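Local coordinates for protein SusD homolog (Bacteroides thetaiotaomicron, PDB 4MRU) that probably binds mucin O-glycans at the cell surface as a SusD-like lipoprotein of the outer membrane, built on a TPR-like helical scaffold, at residues S248-F252 with N253-D257; H41-Q44 with F45-M49; A219-I222 with A223-V227; H200-Q203 with L204-M208. One frame throughout, in Å; residues are numbered along the deposited sequence.

All four contacts are local, each formed along a helix or, in interaction 1, around the end of one, so none closes a long loop, and they follow one another in series without nesting or crossing. From the N terminus, interaction 2 comes first, on helix 40-54. Interaction 4 lies on helix 192-209 and interaction 3 on the next helix, 216-229; these two helices pack together, and the contact centres are about 8 Å apart. Interaction 1 ends the series where helix 248-254 runs out toward strand 258-260. It returns to touch interaction 2, about 11 Å away between centres. Two pairs therefore stand on opposite sides of the chain's centre, helix meeting helix within each.

Interaction 1 (S248-F252 with N253-D257); sequences SALCF and NDWKD
Trp255 folds its indole back against Leu250 and Cys251 in the helical turn that precedes it. Leu250 CB stands over the five-membered ring of Trp255, 4.0 Å from that ring's centroid and 21° off its normal, in a CH-pi contact; the backbone N of Cys251 lies over the same face, also toward the rim. At the six-membered ring Cys251 SG comes in obliquely, 3.8 Å from Trp255 CZ3, as a sulfur-aromatic contact. With Trp255 CG beside its backbone N and anti to the carbonyl carbon (chi1 -56°), the indole is carried back over these two residues. The other end of Leu250 is used as well, since its CD2 methyl reaches Asp254 OD2 at 3.3 Å.

Beneath the side chains the backbone is gripped twice at one point. Leu250 O accepts from Asp254 N at 3.0 Å, which stands above the carbonyl plane, and from Trp255 N at 2.7 Å; the second bond, five residues on, is the pi-type one. One residue earlier, Asn253 N meets Ala249 O at 2.8 Å, and Phe252 N shares that acceptor. Lys256 then takes positive phi, and Asp257 N comes round to Cys251 O at 3.1 Å.

Farther out, Arg62 forms a salt bridge with Asp257 OD1, Asn253 ND2 reaches Met316 O, and Trp255 packs on Glu40 and Gln44 of helix 40-54. Main-chain amides thus satisfy Ala249 O, Leu250 O and Cys251 O, later carbonyls turning to Arg259 (Phe252 O) and Arg62 (Trp255 O), while CH-pi and sulfur-aromatic contacts meet the indole, helix 40-54 adding packing.

Interaction 2 (H41-Q44 with F45-M49); sequences HLYQ and FMEAM
Phe45 turns a ring edge toward the face of His41. The two form an edge-to-face pair with centroids 5.4 Å apart and planes at 75°, and Phe45 CE2 is the carbon that stands over the imidazole, offset toward its rim.

Two CH-pi contacts follow. Glu47 CB sits almost exactly above the middle of the Tyr43 ring, 3.4 Å from its centroid, with the Glu47 chain crossing the ring at about a right angle. Gln44 CG lies over a face of Phe45, 4.0 Å from the ring centroid. Gln44 achieves this by setting CG between its own N and carbonyl carbon (chi1 68°), then running alongside Phe45 in the same direction.

Main-chain hydrogen bonding mixes two patterns. Met46 N to Leu42 O, 3.1 Å, is an ordinary helical bond and very nearly straight. From Tyr43 onward helix 40-54 widens into a pi-type turn: Tyr43 O takes both Glu47 N at 2.9 Å and Ala48 N at 3.1 Å, from opposite faces of its plane, and Gln44 O accepts from Met49 N at 2.9 Å. This widened helix is part of the largely helical body of a TPR-like protein, with Leu42 and Met46 turned to Val86 of helix 81-100 and Tyr43 packed on helix 248-254.

Polar side chains are linked through solvent and through charge. A water accepts from Tyr43 OH at 2.7 Å and donates to Glu47 OE1, so it bridges phenol and carboxylate. The second carboxylate oxygen, Glu47 OE2, is held in a salt bridge by Arg120 NH2.

Interaction 3 (A219-I222 with A223-V227); sequences AQSI and AEKAV
Gln220 and Glu224, one helical turn apart, join their side chains as well as their backbones: Gln220 NE2 donates to Glu224 OE2 at 3.0 Å, almost straight at 171°. The donor keeps the bond in its own amide plane, yet the oxygen is met from above the carboxylate plane, the two flat groups standing nearly perpendicular. Gln220 stands outward, with CG anti to the backbone N (chi1 -180°), and Glu224 leans back to meet it.

The close-packed side is made of small residues. Ala223 N meets Ala219 O at 2.9 Å, Ala226 CB rests 3.3 Å from Ile222 O, and Ala223 and Ala226 face Leu204 and Gln203 of helix 192-209. Trp342 and Met344 cover the region beside Ala223.

By contrast, the Ser221 and Lys225 side is loose. Their backbones are bonded, Lys225 N to Ser221 O at 3.0 Å, but the side chains merely brush, Ser221 OG lying 3.7 Å from Lys225 CE, and Lys225 stretches out exposed.

Glu224 OE2 also accepts from Asn343 N, so this oxygen is gripped twice; the pairing probably favours a charged carboxylate and ties the helix to the loop that follows helix 327-339.

Interaction 4 (H200-Q203 with L204-M208); sequences HSLQ and LRMAM. With EDO (1,2-ethanediol), chain E; EDO (1,2-ethanediol), chain F.
Gln203 OE1 receives a 2.6 Å hydrogen bond from O2 of a 1,2-ethanediol, while the backbone O of Gln203 takes Ala207 N across the contact at 2.9 Å. The other end of the same amide is engaged too: Gln203 NE2 donates to O1 of this diol at 2.9 Å, so both halves of the amide hold one small molecule, probably a remnant of the crystallisation liquor, which Asp167 OD2 also bonds. Gln203 OE1 also lies in the plane of the His200 ring, at its edge.

On another side of the helix Arg205 repeats the pattern with a second diol. Arg205 NH1 bonds O1 at 2.9 Å and Arg205 NH2 bonds O2 at 3.1 Å, the first oxygen sitting in the guanidinium plane at its edge. The chain bends at chi3 (-89°) to bring the group there, and a salt bridge from Arg205 NE to Glu329 together with a bond from NH1 to Gln119 fixes its rotation. The Glu329 carboxylate probably balances the charge.

Apolar contact comes from Leu202, whose CG touches the selenium of selenomethionine Met206, SE, at 3.9 Å. Their backbones are joined by Met206 N to Leu202 O at 2.9 Å, a regular helical bond like Arg205 N to Ser201 O.

This stretch of helix 192-209 is buried among others. Ala207 meets Ile222 of helix 216-229, Leu202 meets Val115 and Thr116 of helix 104-125, and Met206 packs against Tyr156, Met159 and Phe160 of helix 152-173.

Interaction 1 (S248-F252 with N253-D257)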
loop_
_atom_site.group_PDB
_atom_site.type_symbol
_atom_site.label_atom_id
_atom_site.label_comp_id
_atom_site.label_asym_id
_atom_site.label_seq_id
_atom_site.Cartn_x
_atom_site.Cartn_y
_atom_site.Cartn_z
ATOM N N SER A 248 5.996 14.435 4.885
ATOM C CA SER A 248 5.114 13.525 5.612
ATOM C C SER A 248 5.539 13.412 7.078
ATOM O O SER A 248 4.741 13.029 7.939
ATOM C CB SER A 248 5.059 12.111 4.984
ATOM O OG SER A 248 6.203 11.301 5.231
ATOM N N ALA A 249 6.803 13.702 7.367
ATOM C CA ALA A 249 7.267 13.700 8.750
ATOM C C ALA A 249 6.503 14.706 9.592
ATOM O O ALA A 249 6.363 14.500 10.802
ATOM C CB ALA A 249 8.770 13.965 8.825
ATOM N N LEU A 250 6.020 15.798 8.985
ATOM C CA LEU A 250 5.218 16.773 9.719
ATOM C C LEU A 250 4.029 16.092 10.420
ATOM O O LEU A 250 3.746 16.396 11.583
ATOM C CB LEU A 250 4.664 17.878 8.810
ATOM C CG LEU A 250 5.741 18.792 8.247
ATOM C CD1 LEU A 250 5.147 19.622 7.108
ATOM C CD2 LEU A 250 6.363 19.672 9.327
ATOM N N CYS A 251 3.339 15.208 9.701
ATOM C CA CYS A 251 2.091 14.598 10.171
ATOM C C CYS A 251 2.293 13.857 11.479
ATOM O O CYS A 251 1.396 13.833 12.319
ATOM C CB CYS A 251 1.512 13.617 9.135
ATOM S SG CYS A 251 1.171 14.378 7.507
ATOM N N PHE A 252 3.469 13.245 11.639
ATOM C CA PHE A 252 3.730 12.349 12.743
ATOM C C PHE A 252 4.546 13.028 13.827
ATOM O O PHE A 252 4.265 12.876 14.997
ATOM C CB PHE A 252 4.476 11.115 12.240
ATOM C CG PHE A 252 3.675 10.277 11.287
ATOM C CD1 PHE A 252 2.809 9.308 11.755
ATOM C CD2 PHE A 252 3.795 10.470 9.919
ATOM C CE1 PHE A 252 2.051 8.545 10.893
ATOM C CE2 PHE A 252 3.072 9.689 9.035
ATOM C CZ PHE A 252 2.184 8.735 9.519
ATOM N N ASN A 253 5.568 13.764 13.428
ATOM C CA ASN A 253 6.533 14.342 14.359
ATOM C C ASN A 253 6.141 15.719 14.869
ATOM O O ASN A 253 6.494 16.066 15.976
ATOM C CB ASN A 253 7.921 14.424 13.708
ATOM C CG ASN A 253 8.596 13.067 13.595
ATOM O OD1 ASN A 253 8.118 12.048 14.121
ATOM N ND2 ASN A 253 9.735 13.042 12.899
ATOM N N ASP A 254 5.504 16.529 14.051
ATOM C CA ASP A 254 5.329 17.966 14.361
ATOM C C ASP A 254 3.895 18.264 14.624
ATOM O O ASP A 254 3.584 18.788 15.662
ATOM C CB ASP A 254 5.890 18.849 13.236
ATOM C CG ASP A 254 7.394 18.554 12.999
ATOM O OD1 ASP A 254 8.170 18.606 13.978
ATOM O OD2 ASP A 254 7.760 18.108 11.907
ATOM N N TRP A 255 3.020 17.899 13.701
ATOM C CA TRP A 255 1.568 17.987 13.965
ATOM C C TRP A 255 1.118 16.994 15.016
ATOM O O TRP A 255 0.196 17.278 15.779
ATOM C CB TRP A 255 0.773 17.695 12.718
ATOM C CG TRP A 255 1.075 18.528 11.516
ATOM C CD1 TRP A 255 1.914 19.601 11.417
ATOM C CD2 TRP A 255 0.520 18.328 10.219
ATOM N NE1 TRP A 255 1.934 20.067 10.120
ATOM C CE2 TRP A 255 1.059 19.315 9.374
ATOM C CE3 TRP A 255 -0.392 17.408 9.691
ATOM C CZ2 TRP A 255 0.709 19.407 8.041
ATOM C CZ3 TRP A 255 -0.731 17.501 8.363
ATOM C CH2 TRP A 255 -0.161 18.470 7.545
ATOM N N LYS A 256 1.756 15.834 15.033
ATOM C CA LYS A 256 1.450 14.761 15.978
ATOM C C LYS A 256 -0.030 14.316 15.898
ATOM O O LYS A 256 -0.657 14.084 16.930
ATOM C CB LYS A 256 1.837 15.188 17.413
ATOM C CG LYS A 256 3.277 15.724 17.499
ATOM C CD LYS A 256 3.668 16.071 18.925
ATOM C CE LYS A 256 4.873 16.979 18.922
ATOM N NZ LYS A 256 5.472 17.079 20.282
ATOM N N ASP A 257 -0.551 14.211 14.670
ATOM C CA ASP A 257 -1.919 13.841 14.403
ATOM C C ASP A 257 -2.140 12.310 14.356
ATOM O O ASP A 257 -3.265 11.860 14.305
ATOM C CB ASP A 257 -2.394 14.428 13.076
ATOM C CG ASP A 257 -2.769 15.895 13.152
ATOM O OD1 ASP A 257 -2.764 16.488 14.250
ATOM O OD2 ASP A 257 -3.064 16.451 12.075
#

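Interaction 2 (H41-Q44 with F45-M49)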
loop_
_atom_site.group_PDB
_atom_site.type_symbol
_atom_site.label_atom_id
_atom_site.label_comp_id
_atom_site.label_asym_id
_atom_site.label_seq_id
_atom_site.Cartn_x
_atom_site.Cartn_y
_atom_site.Cartn_z
ATOM N N HIS A 41 -0.389 17.819 2.638
ATOM C CA HIS A 41 -1.833 18.015 2.634
ATOM C C HIS A 41 -2.546 16.779 2.038
ATOM O O HIS A 41 -3.596 16.382 2.518
ATOM C CB HIS A 41 -2.237 19.266 1.874
ATOM C CG HIS A 41 -3.720 19.460 1.836
ATOM N ND1 HIS A 41 -4.494 19.007 0.790
ATOM C CD2 HIS A 41 -4.574 20.011 2.731
ATOM C CE1 HIS A 41 -5.769 19.264 1.040
ATOM N NE2 HIS A 41 -5.848 19.855 2.226
ATOM N N LEU A 42 -1.972 16.196 1.002
ATOM C CA LEU A 42 -2.490 14.984 0.368
ATOM C C LEU A 42 -2.146 13.730 1.200
ATOM O O LEU A 42 -3.007 12.904 1.471
ATOM C CB LEU A 42 -1.972 14.875 -1.061
ATOM C CG LEU A 42 -2.333 13.633 -1.871
ATOM C CD1 LEU A 42 -3.795 13.234 -1.759
ATOM C CD2 LEU A 42 -1.956 13.900 -3.332
ATOM N N TYR A 43 -0.911 13.645 1.667
ATOM C CA TYR A 43 -0.458 12.545 2.516
ATOM C C TYR A 43 -1.429 12.283 3.697
ATOM O O TYR A 43 -1.761 11.130 4.004
ATOM C CB TYR A 43 0.993 12.785 3.016
ATOM C CG TYR A 43 1.569 11.578 3.706
ATOM C CD1 TYR A 43 1.264 11.314 5.031
ATOM C CD2 TYR A 43 2.434 10.684 3.035
ATOM C CE1 TYR A 43 1.788 10.201 5.684
ATOM C CE2 TYR A 43 2.909 9.531 3.674
ATOM C CZ TYR A 43 2.579 9.295 4.992
ATOM O OH TYR A 43 3.051 8.174 5.645
ATOM N N GLN A 44 -1.837 13.332 4.414
ATOM C CA GLN A 44 -2.611 13.116 5.658
ATOM C C GLN A 44 -3.887 12.304 5.397
ATOM O O GLN A 44 -4.242 11.441 6.170
ATOM C CB GLN A 44 -2.923 14.438 6.371
ATOM C CG GLN A 44 -3.893 15.337 5.630
ATOM C CD GLN A 44 -4.054 16.684 6.295
ATOM O OE1 GLN A 44 -4.018 16.793 7.534
ATOM N NE2 GLN A 44 -4.244 17.725 5.483
ATOM N N PHE A 45 -4.529 12.556 4.278
ATOM C CA PHE A 45 -5.763 11.863 3.926
ATOM C C PHE A 45 -5.481 10.480 3.361
ATOM O O PHE A 45 -6.043 9.492 3.823
ATOM C CB PHE A 45 -6.561 12.653 2.910
ATOM C CG PHE A 45 -7.020 14.004 3.408
ATOM C CD1 PHE A 45 -7.965 14.084 4.420
ATOM C CD2 PHE A 45 -6.509 15.148 2.887
ATOM C CE1 PHE A 45 -8.366 15.304 4.907
ATOM C CE2 PHE A 45 -6.930 16.397 3.343
ATOM C CZ PHE A 45 -7.865 16.466 4.347
HETATM N N MSE A 46 -4.648 10.413 2.336
HETATM C CA MSE A 46 -4.492 9.156 1.569
HETATM C C MSE A 46 -3.687 8.136 2.332
HETATM O O MSE A 46 -4.042 6.964 2.389
HETATM C CB MSE A 46 -3.839 9.488 0.233
HETATM C CG MSE A 46 -3.784 8.302 -0.697
HETATM SE SE MSE A 46 -3.130 9.037 -2.415
HETATM C CE MSE A 46 -3.853 7.502 -3.506
ATOM N N GLU A 47 -2.615 8.577 2.978
ATOM C CA GLU A 47 -1.713 7.664 3.657
ATOM C C GLU A 47 -1.928 7.529 5.162
ATOM O O GLU A 47 -1.909 6.421 5.692
ATOM C CB GLU A 47 -0.283 8.137 3.431
ATOM C CG GLU A 47 0.129 8.076 1.992
ATOM C CD GLU A 47 0.305 6.660 1.510
ATOM O OE1 GLU A 47 0.878 5.802 2.252
ATOM O OE2 GLU A 47 -0.083 6.405 0.364
ATOM N N ALA A 48 -2.049 8.644 5.871
ATOM C CA ALA A 48 -2.093 8.592 7.326
ATOM C C ALA A 48 -3.478 8.118 7.814
ATOM O O ALA A 48 -3.604 7.136 8.534
ATOM C CB ALA A 48 -1.728 9.956 7.922
HETATM N N MSE A 49 -4.497 8.780 7.324
HETATM C CA MSE A 49 -5.891 8.436 7.681
HETATM C C MSE A 49 -6.365 7.191 6.962
HETATM O O MSE A 49 -6.848 6.248 7.602
HETATM C CB MSE A 49 -6.761 9.610 7.339
HETATM C CG MSE A 49 -6.568 10.799 8.240
HETATM SE SE MSE A 49 -7.897 12.094 7.590
HETATM C CE MSE A 49 -7.191 13.777 8.351
HETATM O O HOH W 1 2.944 5.981 4.075
#

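Interaction 3 (A219-I222 with A223-V227)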
loop_
_atom_site.group_PDB
_atom_site.type_symbol
_atom_site.label_atom_id
_atom_site.label_comp_id
_atom_site.label_asym_id
_atom_site.label_seq_id
_atom_site.Cartn_x
_atom_site.Cartn_y
_atom_site.Cartn_z
ATOM N N ALA A 219 -2.949 -13.553 -15.403
ATOM C CA ALA A 219 -2.142 -12.970 -14.313
ATOM C C ALA A 219 -0.938 -13.844 -14.015
ATOM O O ALA A 219 0.176 -13.345 -13.914
ATOM C CB ALA A 219 -2.962 -12.780 -13.073
ATOM N N GLN A 220 -1.161 -15.159 -13.919
ATOM C CA GLN A 220 -0.062 -16.099 -13.707
ATOM C C GLN A 220 1.046 -15.958 -14.779
ATOM O O GLN A 220 2.236 -15.934 -14.447
ATOM C CB GLN A 220 -0.605 -17.520 -13.658
ATOM C CG GLN A 220 0.489 -18.543 -13.433
ATOM C CD GLN A 220 -0.003 -19.952 -13.438
ATOM O OE1 GLN A 220 -1.217 -20.230 -13.228
ATOM N NE2 GLN A 220 0.934 -20.880 -13.641
ATOM N N SER A 221 0.644 -15.833 -16.040
ATOM C CA SER A 221 1.550 -15.714 -17.175
ATOM C C SER A 221 2.324 -14.420 -17.079
ATOM O O SER A 221 3.523 -14.409 -17.223
ATOM C CB SER A 221 0.758 -15.765 -18.479
ATOM O OG SER A 221 1.587 -15.554 -19.573
ATOM N N ILE A 222 1.618 -13.342 -16.754
ATOM C CA ILE A 222 2.272 -12.032 -16.552
ATOM C C ILE A 222 3.306 -12.120 -15.432
ATOM O O ILE A 222 4.458 -11.680 -15.611
ATOM C CB ILE A 222 1.232 -10.940 -16.270
ATOM C CG1 ILE A 222 0.440 -10.639 -17.550
ATOM C CG2 ILE A 222 1.871 -9.659 -15.719
ATOM C CD1 ILE A 222 -0.906 -9.975 -17.280
ATOM N N ALA A 223 2.932 -12.734 -14.311
ATOM C CA ALA A 223 3.859 -12.870 -13.170
ATOM C C ALA A 223 5.100 -13.676 -13.514
ATOM O O ALA A 223 6.219 -13.289 -13.178
ATOM C CB ALA A 223 3.149 -13.512 -11.994
ATOM N N GLU A 224 4.891 -14.810 -14.181
ATOM C CA GLU A 224 5.981 -15.655 -14.580
ATOM C C GLU A 224 6.930 -14.941 -15.546
ATOM O O GLU A 224 8.152 -15.002 -15.386
ATOM C CB GLU A 224 5.448 -16.968 -15.196
ATOM C CG GLU A 224 4.817 -17.844 -14.119
ATOM C CD GLU A 224 4.113 -19.087 -14.639
ATOM O OE1 GLU A 224 3.784 -19.175 -15.842
ATOM O OE2 GLU A 224 3.821 -19.983 -13.829
ATOM N N LYS A 225 6.388 -14.250 -16.534
ATOM C CA LYS A 225 7.238 -13.526 -17.481
ATOM C C LYS A 225 8.001 -12.390 -16.796
ATOM O O LYS A 225 9.179 -12.126 -17.127
ATOM C CB LYS A 225 6.451 -12.959 -18.655
ATOM C CG LYS A 225 6.010 -14.059 -19.601
ATOM C CD LYS A 225 5.044 -13.518 -20.671
ATOM C CE LYS A 225 4.574 -14.640 -21.593
ATOM N NZ LYS A 225 4.048 -14.114 -22.881
ATOM N N ALA A 226 7.342 -11.737 -15.844
ATOM C CA ALA A 226 7.953 -10.628 -15.103
ATOM C C ALA A 226 9.162 -11.089 -14.286
ATOM O O ALA A 226 10.219 -10.477 -14.357
ATOM C CB ALA A 226 6.935 -9.994 -14.200
ATOM N N VAL A 227 9.003 -12.200 -13.567
ATOM C CA VAL A 227 10.105 -12.778 -12.842
ATOM C C VAL A 227 11.234 -13.176 -13.772
ATOM O O VAL A 227 12.415 -12.910 -13.492
ATOM C CB VAL A 227 9.621 -13.987 -11.989
ATOM C CG1 VAL A 227 10.779 -14.794 -11.459
ATOM C CG2 VAL A 227 8.809 -13.469 -10.832
#

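Interaction 4 (H200-Q203 with L204-M208)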
loop_
_atom_site.group_PDB
_atom_site.type_symbol
_atom_site.label_atom_id
_atom_site.label_comp_id
_atom_site.label_asym_id
_atom_site.label_seq_id
_atom_site.Cartn_x
_atom_site.Cartn_y
_atom_site.Cartn_z
ATOM N N HIS A 200 9.040 -4.628 -13.671
ATOM C CA HIS A 200 8.712 -6.066 -13.549
ATOM C C HIS A 200 8.147 -6.443 -12.174
ATOM O O HIS A 200 7.284 -7.316 -12.058
ATOM C CB HIS A 200 9.929 -6.899 -13.875
ATOM C CG HIS A 200 10.449 -6.665 -15.255
ATOM N ND1 HIS A 200 11.803 -6.652 -15.554
ATOM C CD2 HIS A 200 9.809 -6.339 -16.399
ATOM C CE1 HIS A 200 11.954 -6.404 -16.842
ATOM N NE2 HIS A 200 10.763 -6.176 -17.365
ATOM N N SER A 201 8.655 -5.804 -11.136
ATOM C CA SER A 201 8.160 -6.017 -9.803
ATOM C C SER A 201 6.687 -5.520 -9.678
ATOM O O SER A 201 5.871 -6.165 -9.092
ATOM C CB SER A 201 9.074 -5.324 -8.785
ATOM O OG SER A 201 10.428 -5.749 -8.955
ATOM N N LEU A 202 6.389 -4.374 -10.268
ATOM C CA LEU A 202 5.021 -3.862 -10.277
ATOM C C LEU A 202 4.101 -4.783 -11.062
ATOM O O LEU A 202 2.969 -5.008 -10.631
ATOM C CB LEU A 202 4.988 -2.489 -10.901
ATOM C CG LEU A 202 3.683 -1.698 -10.910
ATOM C CD1 LEU A 202 3.137 -1.547 -9.506
ATOM C CD2 LEU A 202 3.918 -0.337 -11.558
ATOM N N GLN A 203 4.562 -5.299 -12.210
ATOM C CA GLN A 203 3.781 -6.298 -12.955
ATOM C C GLN A 203 3.480 -7.520 -12.077
ATOM O O GLN A 203 2.369 -8.039 -12.094
ATOM C CB GLN A 203 4.496 -6.762 -14.200
ATOM C CG GLN A 203 4.632 -5.733 -15.302
ATOM C CD GLN A 203 5.613 -6.184 -16.398
ATOM O OE1 GLN A 203 6.683 -6.741 -16.120
ATOM N NE2 GLN A 203 5.235 -5.943 -17.654
ATOM N N LEU A 204 4.459 -7.958 -11.309
ATOM C CA LEU A 204 4.281 -9.075 -10.392
ATOM C C LEU A 204 3.224 -8.776 -9.311
ATOM O O LEU A 204 2.357 -9.592 -9.025
ATOM C CB LEU A 204 5.621 -9.420 -9.747
ATOM C CG LEU A 204 5.624 -10.540 -8.704
ATOM C CD1 LEU A 204 5.090 -11.836 -9.294
ATOM C CD2 LEU A 204 7.024 -10.739 -8.166
ATOM N N ARG A 205 3.321 -7.594 -8.712
ATOM C CA ARG A 205 2.369 -7.180 -7.691
ATOM C C ARG A 205 0.939 -7.166 -8.245
ATOM O O ARG A 205 0.036 -7.699 -7.657
ATOM C CB ARG A 205 2.721 -5.785 -7.197
ATOM C CG ARG A 205 1.781 -5.273 -6.139
ATOM C CD ARG A 205 1.885 -3.750 -5.976
ATOM N NE ARG A 205 2.903 -3.387 -4.999
ATOM C CZ ARG A 205 3.240 -2.128 -4.720
ATOM N NH1 ARG A 205 2.647 -1.127 -5.367
ATOM N NH2 ARG A 205 4.169 -1.880 -3.804
HETATM N N MSE A 206 0.777 -6.536 -9.401
HETATM C CA MSE A 206 -0.533 -6.401 -10.020
HETATM C C MSE A 206 -1.075 -7.729 -10.498
HETATM O O MSE A 206 -2.268 -7.990 -10.357
HETATM C CB MSE A 206 -0.393 -5.452 -11.190
HETATM C CG MSE A 206 -0.175 -4.017 -10.717
HETATM SE SE MSE A 206 0.188 -2.860 -12.289
HETATM C CE MSE A 206 -1.172 -3.538 -13.557
ATOM N N ALA A 207 -0.218 -8.596 -11.012
ATOM C CA ALA A 207 -0.650 -9.961 -11.341
ATOM C C ALA A 207 -1.192 -10.684 -10.115
ATOM O O ALA A 207 -2.250 -11.316 -10.173
ATOM C CB ALA A 207 0.488 -10.745 -11.986
HETATM N N MSE A 208 -0.480 -10.631 -8.984
HETATM C CA MSE A 208 -0.909 -11.385 -7.798
HETATM C C MSE A 208 -2.251 -10.866 -7.297
HETATM O O MSE A 208 -3.093 -11.638 -6.851
HETATM C CB MSE A 208 0.162 -11.288 -6.691
HETATM C CG MSE A 208 -0.020 -12.363 -5.630
HETATM SE SE MSE A 208 0.314 -14.182 -6.362
HETATM C CE MSE A 208 2.111 -13.878 -7.053
HETATM C C1 EDO E . 7.259 -7.826 -20.020
HETATM O O1 EDO E . 7.238 -6.442 -19.674
HETATM C C2 EDO E . 8.098 -8.555 -18.998
HETATM O O2 EDO E . 7.287 -8.664 -17.835
HETATM C C1 EDO F . 3.859 2.020 -5.307
HETATM O O1 EDO F . 2.476 1.756 -5.046
HETATM C C2 EDO F . 4.394 2.379 -3.964
HETATM O O2 EDO F . 4.222 1.191 -3.211
#